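Local coordinates for catalase (Pseudomonas syringae, PDB 1M7S), which breaks hydrogen peroxide down into water and oxygen with a heme cofactor, protecting the cell from peroxide damage, at residues K73-F77 with T114-W119; S163-T169 with S451-K455. All coordinates share one frame; numbering follows the deposited sequence.

Contact 1. Residues K73-F77 with T114-W119; sequences KATVF and TADGNW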
loop_
_atom_site.group_PDB
_atom_site.type_symbol
_atom_site.label_atom_id
_atom_site.label_comp_id
_atom_site.label_asym_id
_atom_site.label_seq_id
_atom_site.Cartn_x
_atom_site.Cartn_y
_atom_site.Cartn_z
ATOM N N LYS A 73 28.104 7.091 -27.599
ATOM C CA LYS A 73 28.265 8.485 -27.164
ATOM C C LYS A 73 28.178 8.611 -25.643
ATOM O O LYS A 73 28.331 9.725 -25.093
ATOM C CB LYS A 73 27.272 9.358 -27.868
ATOM C CG LYS A 73 25.806 9.132 -27.493
ATOM C CD LYS A 73 24.920 9.885 -28.476
ATOM C CE LYS A 73 23.465 9.523 -28.268
ATOM N NZ LYS A 73 22.529 10.265 -29.141
ATOM N N ALA A 74 27.856 7.557 -24.893
ATOM C CA ALA A 74 27.675 7.747 -23.444
ATOM C C ALA A 74 28.930 8.162 -22.696
ATOM O O ALA A 74 29.970 7.520 -22.803
ATOM C CB ALA A 74 27.062 6.505 -22.804
ATOM N N THR A 75 28.790 9.189 -21.845
ATOM C CA THR A 75 29.911 9.684 -21.033
ATOM C C THR A 75 30.583 8.691 -20.128
ATOM O O THR A 75 31.808 8.737 -19.884
ATOM C CB THR A 75 29.431 10.913 -20.179
ATOM O OG1 THR A 75 28.839 11.836 -21.092
ATOM C CG2 THR A 75 30.594 11.617 -19.492
ATOM N N VAL A 76 29.860 7.683 -19.584
ATOM C CA VAL A 76 30.448 6.664 -18.725
ATOM C C VAL A 76 31.582 5.896 -19.374
ATOM O O VAL A 76 32.474 5.378 -18.690
ATOM C CB VAL A 76 29.318 5.691 -18.218
ATOM C CG1 VAL A 76 28.740 4.893 -19.386
ATOM C CG2 VAL A 76 29.834 4.778 -17.135
ATOM N N PHE A 77 31.662 5.803 -20.709
ATOM C CA PHE A 77 32.699 5.118 -21.414
ATOM C C PHE A 77 33.854 6.036 -21.882
ATOM O O PHE A 77 34.800 5.498 -22.448
ATOM C CB PHE A 77 32.110 4.456 -22.664
ATOM C CG PHE A 77 30.971 3.493 -22.411
ATOM C CD1 PHE A 77 29.758 3.671 -23.053
ATOM C CD2 PHE A 77 31.135 2.439 -21.530
ATOM C CE1 PHE A 77 28.722 2.762 -22.844
ATOM C CE2 PHE A 77 30.107 1.547 -21.307
ATOM C CZ PHE A 77 28.891 1.706 -21.969
ATOM N N THR A 114 26.187 7.951 -13.535
ATOM C CA THR A 114 26.952 8.685 -14.564
ATOM C C THR A 114 26.559 10.143 -14.637
ATOM O O THR A 114 25.551 10.639 -14.162
ATOM C CB THR A 114 26.857 8.128 -16.002
ATOM O OG1 THR A 114 25.738 8.686 -16.680
ATOM C CG2 THR A 114 26.762 6.595 -15.990
ATOM N N ALA A 115 27.438 10.845 -15.378
ATOM C CA ALA A 115 27.220 12.287 -15.603
ATOM C C ALA A 115 26.096 12.561 -16.564
ATOM O O ALA A 115 25.770 13.747 -16.754
ATOM C CB ALA A 115 28.569 12.796 -16.180
ATOM N N ASP A 116 25.462 11.590 -17.207
ATOM C CA ASP A 116 24.326 11.689 -18.062
ATOM C C ASP A 116 23.057 11.047 -17.429
ATOM O O ASP A 116 22.035 10.996 -18.096
ATOM C CB ASP A 116 24.445 10.918 -19.386
ATOM C CG ASP A 116 25.667 11.093 -20.220
ATOM O OD1 ASP A 116 26.344 12.144 -20.065
ATOM O OD2 ASP A 116 25.918 10.166 -21.048
ATOM N N GLY A 117 23.170 10.612 -16.200
ATOM C CA GLY A 117 22.021 9.951 -15.538
ATOM C C GLY A 117 22.476 8.580 -15.048
ATOM O O GLY A 117 23.569 8.042 -15.318
ATOM N N ASN A 118 21.568 7.900 -14.325
ATOM C CA ASN A 118 21.942 6.557 -13.842
ATOM C C ASN A 118 21.651 5.490 -14.905
ATOM O O ASN A 118 20.578 5.451 -15.469
ATOM C CB ASN A 118 21.207 6.182 -12.559
ATOM C CG ASN A 118 21.499 7.081 -11.372
ATOM O OD1 ASN A 118 22.468 7.865 -11.382
ATOM N ND2 ASN A 118 20.654 6.923 -10.354
ATOM N N TRP A 119 22.664 4.691 -15.156
ATOM C CA TRP A 119 22.606 3.551 -16.019
ATOM C C TRP A 119 22.801 2.303 -15.166
ATOM O O TRP A 119 23.828 2.158 -14.503
ATOM C CB TRP A 119 23.724 3.555 -17.069
ATOM C CG TRP A 119 23.738 2.287 -17.889
ATOM C CD1 TRP A 119 22.642 1.671 -18.452
ATOM C CD2 TRP A 119 24.868 1.521 -18.261
ATOM N NE1 TRP A 119 23.050 0.544 -19.118
ATOM C CE2 TRP A 119 24.405 0.432 -19.025
ATOM C CE3 TRP A 119 26.239 1.643 -18.013
ATOM C CZ2 TRP A 119 25.277 -0.519 -19.572
ATOM C CZ3 TRP A 119 27.095 0.685 -18.546
ATOM C CH2 TRP A 119 26.605 -0.385 -19.308
HETATM O O HOH W 1 26.886 7.993 -19.391
#

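Contact 2. Residues S163-T169 with S451-K455; sequences SHVPEAT and SYLYK. Unlike the reference sequence in segment 451-455: Y452 (reference Val).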
loop_
_atom_site.group_PDB
_atom_site.type_symbol
_atom_site.label_atom_id
_atom_site.label_comp_id
_atom_site.label_asym_id
_atom_site.label_seq_id
_atom_site.Cartn_x
_atom_site.Cartn_y
_atom_site.Cartn_z
ATOM N N SER A 163 11.294 -29.868 -19.407
ATOM C CA SER A 163 11.091 -30.895 -20.437
ATOM C C SER A 163 10.402 -30.333 -21.678
ATOM O O SER A 163 10.596 -30.887 -22.777
ATOM C CB SER A 163 10.300 -32.095 -19.885
ATOM O OG SER A 163 8.929 -31.809 -19.687
ATOM N N HIS A 164 9.698 -29.190 -21.643
ATOM C CA HIS A 164 9.164 -28.529 -22.808
ATOM C C HIS A 164 10.076 -27.411 -23.312
ATOM O O HIS A 164 9.712 -26.635 -24.199
ATOM C CB HIS A 164 7.815 -27.849 -22.432
ATOM C CG HIS A 164 6.829 -28.796 -21.805
ATOM N ND1 HIS A 164 6.940 -29.131 -20.469
ATOM C CD2 HIS A 164 5.759 -29.483 -22.300
ATOM C CE1 HIS A 164 5.980 -29.994 -20.145
ATOM N NE2 HIS A 164 5.270 -30.200 -21.238
ATOM N N VAL A 165 11.266 -27.244 -22.708
ATOM C CA VAL A 165 12.154 -26.113 -22.975
ATOM C C VAL A 165 13.589 -26.538 -23.250
ATOM O O VAL A 165 14.527 -26.403 -22.468
ATOM C CB VAL A 165 12.117 -25.172 -21.733
ATOM C CG1 VAL A 165 12.872 -23.854 -22.026
ATOM C CG2 VAL A 165 10.701 -24.790 -21.300
ATOM N N PRO A 166 13.865 -27.058 -24.439
ATOM C CA PRO A 166 15.144 -27.541 -24.898
ATOM C C PRO A 166 16.200 -26.414 -24.939
ATOM O O PRO A 166 17.410 -26.688 -24.720
ATOM C CB PRO A 166 14.926 -28.140 -26.333
ATOM C CG PRO A 166 13.626 -27.508 -26.750
ATOM C CD PRO A 166 12.835 -27.169 -25.490
ATOM N N GLU A 167 15.739 -25.171 -25.040
ATOM C CA GLU A 167 16.651 -24.023 -24.987
ATOM C C GLU A 167 17.279 -23.811 -23.610
ATOM O O GLU A 167 18.323 -23.125 -23.502
ATOM C CB GLU A 167 15.988 -22.767 -25.518
ATOM C CG GLU A 167 14.826 -22.278 -24.641
ATOM C CD GLU A 167 13.477 -22.799 -25.179
ATOM O OE1 GLU A 167 12.516 -21.980 -25.074
ATOM O OE2 GLU A 167 13.385 -24.002 -25.605
ATOM N N ALA A 168 16.747 -24.402 -22.531
ATOM C CA ALA A 168 17.368 -24.317 -21.196
ATOM C C ALA A 168 18.557 -25.241 -20.916
ATOM O O ALA A 168 19.282 -25.080 -19.936
ATOM C CB ALA A 168 16.321 -24.684 -20.174
ATOM N N THR A 169 18.915 -26.090 -21.890
ATOM C CA THR A 169 19.962 -27.077 -21.707
ATOM C C THR A 169 21.304 -26.461 -21.357
ATOM O O THR A 169 21.985 -26.918 -20.412
ATOM C CB THR A 169 20.088 -28.005 -22.939
ATOM O OG1 THR A 169 18.772 -28.492 -23.212
ATOM C CG2 THR A 169 21.012 -29.219 -22.793
ATOM N N SER A 451 17.285 -36.777 -22.870
ATOM C CA SER A 451 17.519 -36.720 -24.322
ATOM C C SER A 451 18.189 -35.406 -24.693
ATOM O O SER A 451 19.059 -35.364 -25.585
ATOM C CB SER A 451 16.238 -36.957 -25.127
ATOM O OG SER A 451 15.350 -35.849 -25.169
ATOM N N TYR A 452 17.792 -34.318 -24.006
ATOM C CA TYR A 452 18.458 -33.029 -24.260
ATOM C C TYR A 452 19.923 -33.083 -23.919
ATOM O O TYR A 452 20.780 -32.625 -24.676
ATOM C CB TYR A 452 17.769 -31.896 -23.489
ATOM C CG TYR A 452 16.300 -31.708 -23.867
ATOM C CD1 TYR A 452 15.463 -31.028 -22.969
ATOM C CD2 TYR A 452 15.779 -32.084 -25.093
ATOM C CE1 TYR A 452 14.139 -30.803 -23.300
ATOM C CE2 TYR A 452 14.448 -31.890 -25.420
ATOM C CZ TYR A 452 13.628 -31.232 -24.517
ATOM O OH TYR A 452 12.308 -31.029 -24.807
ATOM N N LEU A 453 20.296 -33.677 -22.787
ATOM C CA LEU A 453 21.663 -33.799 -22.335
ATOM C C LEU A 453 22.439 -34.744 -23.255
ATOM O O LEU A 453 23.594 -34.487 -23.609
ATOM C CB LEU A 453 21.671 -34.317 -20.899
ATOM C CG LEU A 453 20.877 -33.486 -19.864
ATOM C CD1 LEU A 453 21.162 -34.061 -18.465
ATOM C CD2 LEU A 453 21.311 -32.030 -19.978
ATOM N N TYR A 454 21.755 -35.796 -23.674
ATOM C CA TYR A 454 22.395 -36.787 -24.588
ATOM C C TYR A 454 22.671 -36.170 -25.929
ATOM O O TYR A 454 23.656 -36.500 -26.603
ATOM C CB TYR A 454 21.431 -37.983 -24.787
ATOM C CG TYR A 454 22.151 -39.144 -25.485
ATOM C CD1 TYR A 454 22.846 -40.068 -24.731
ATOM C CD2 TYR A 454 22.130 -39.246 -26.866
ATOM C CE1 TYR A 454 23.533 -41.125 -25.346
ATOM C CE2 TYR A 454 22.839 -40.288 -27.474
ATOM C CZ TYR A 454 23.499 -41.218 -26.705
ATOM O OH TYR A 454 24.190 -42.246 -27.329
ATOM N N LYS A 455 21.811 -35.266 -26.371
ATOM C CA LYS A 455 22.018 -34.615 -27.676
ATOM C C LYS A 455 23.134 -33.593 -27.580
ATOM O O LYS A 455 23.851 -33.423 -28.567
ATOM C CB LYS A 455 20.684 -34.052 -28.138
ATOM C CG LYS A 455 20.704 -33.297 -29.450
ATOM C CD LYS A 455 21.024 -34.231 -30.617
ATOM C CE LYS A 455 20.743 -33.420 -31.887
ATOM N NZ LYS A 455 21.564 -33.859 -33.027
#

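Contact 1. Residues K73-F77 with T114-W119
The ring of F77 turns its edge toward the face of the W119 six-membered ring in an offset edge-to-face stack, planes at 70° and centroids 5.8 Å apart, while V76 CG1 lies over the centre of one F77 face. The stack joins the loop before strand 82-90 to a β-hairpin of the catalase barrel: strands 107-114 and 117-124 are joined by a type I turn, T114 to G117, against which the 3-10 turn 75-77 packs. Closest in the stack are F77 CZ and W119 CZ3, 4.0 Å apart. F112 stacks on W119 from strand 107-114, and I317 of strand 317-319 packs on the side chains of both F77 and W119. Beside the rings, T114 CG2 presses on V76 CB at 3.5 Å. The D116 carboxylate of the turn grips T75 twice, both times on the syn side: OD2 takes T75 N, 29° out of the carboxylate plane, and OD1 takes the T75 hydroxyl, OG1 to OD1 2.7 Å. T75 OG1 lies beside its own backbone N (chi1 -53°), which lets one carboxylate meet both donors. T114 OG1 accepts from D116 N, an ST turn that steadies D116, and donates to G117 O. Water 1 accepts from V76 N at 3.0 Å and donates to T114 OG1.

Contact 2. Residues S163-T169 with S451-K455
Y452 reaches out of helix 443-456 and lays one face of its ring against P166. P166 CB stands 4.0 Å from the Y452 ring centroid, 17° off the normal, a CH-pi contact displaced toward the rim on the hydroxyl side, with CB 3.8 Å from Y452 CZ. At the edge of the ring the Y452 hydroxyl donates to the backbone carbonyl of S163, OH to O 2.7 Å; the donor sits above the carbonyl plane, 37° out of it. The phenol is thus held at its far end by the bond and over one face by the proline. At its root, T169 OG1 comes within 3.6 Å of Y452 CB, the two side chains crossing at about a right angle. T169 CG2 leans on L453 CD2 at 4.0 Å.

In the next shell, the T169 hydroxyl donates to P166 O, 2.7 Å from OG1, and T169 N bonds to the same carbonyl. A chi1 of -51° sets the hydroxyl beside T169 N, and P166 O accepts from both, tying the start of helix 169-176 to the proline that packs on the ring face. S163 OG is bonded to D160 O and to R380 of a neighbouring subunit, while L453 also packs on Y460 and V464 of helix 458-467.

The joint is buried packing in which a tyrosine from helix 443-456, in the C-terminal helical part of the catalase fold, rests on the linker between helices 155-163 and 169-176.

Contact 1 closes before contact 2 opens along the chain, and the two lie on opposite sides of its centre, with centres about 40 Å apart and nearest atoms about 24 Å apart. Contact 1 is local, joining the loop between strands 55-64 and 82-90 to a hairpin of the antiparallel barrel sheet. Contact 2 has no strand; it spans 281 intervening residues to bring helix 443-456 of the C-terminal helical domain onto the linker between helices 155-163 and 169-176. Neither contact shares a helix or strand with the other. Together they show two levels of the catalase architecture: packing of a loop against a barrel hairpin and attachment of the helical domain.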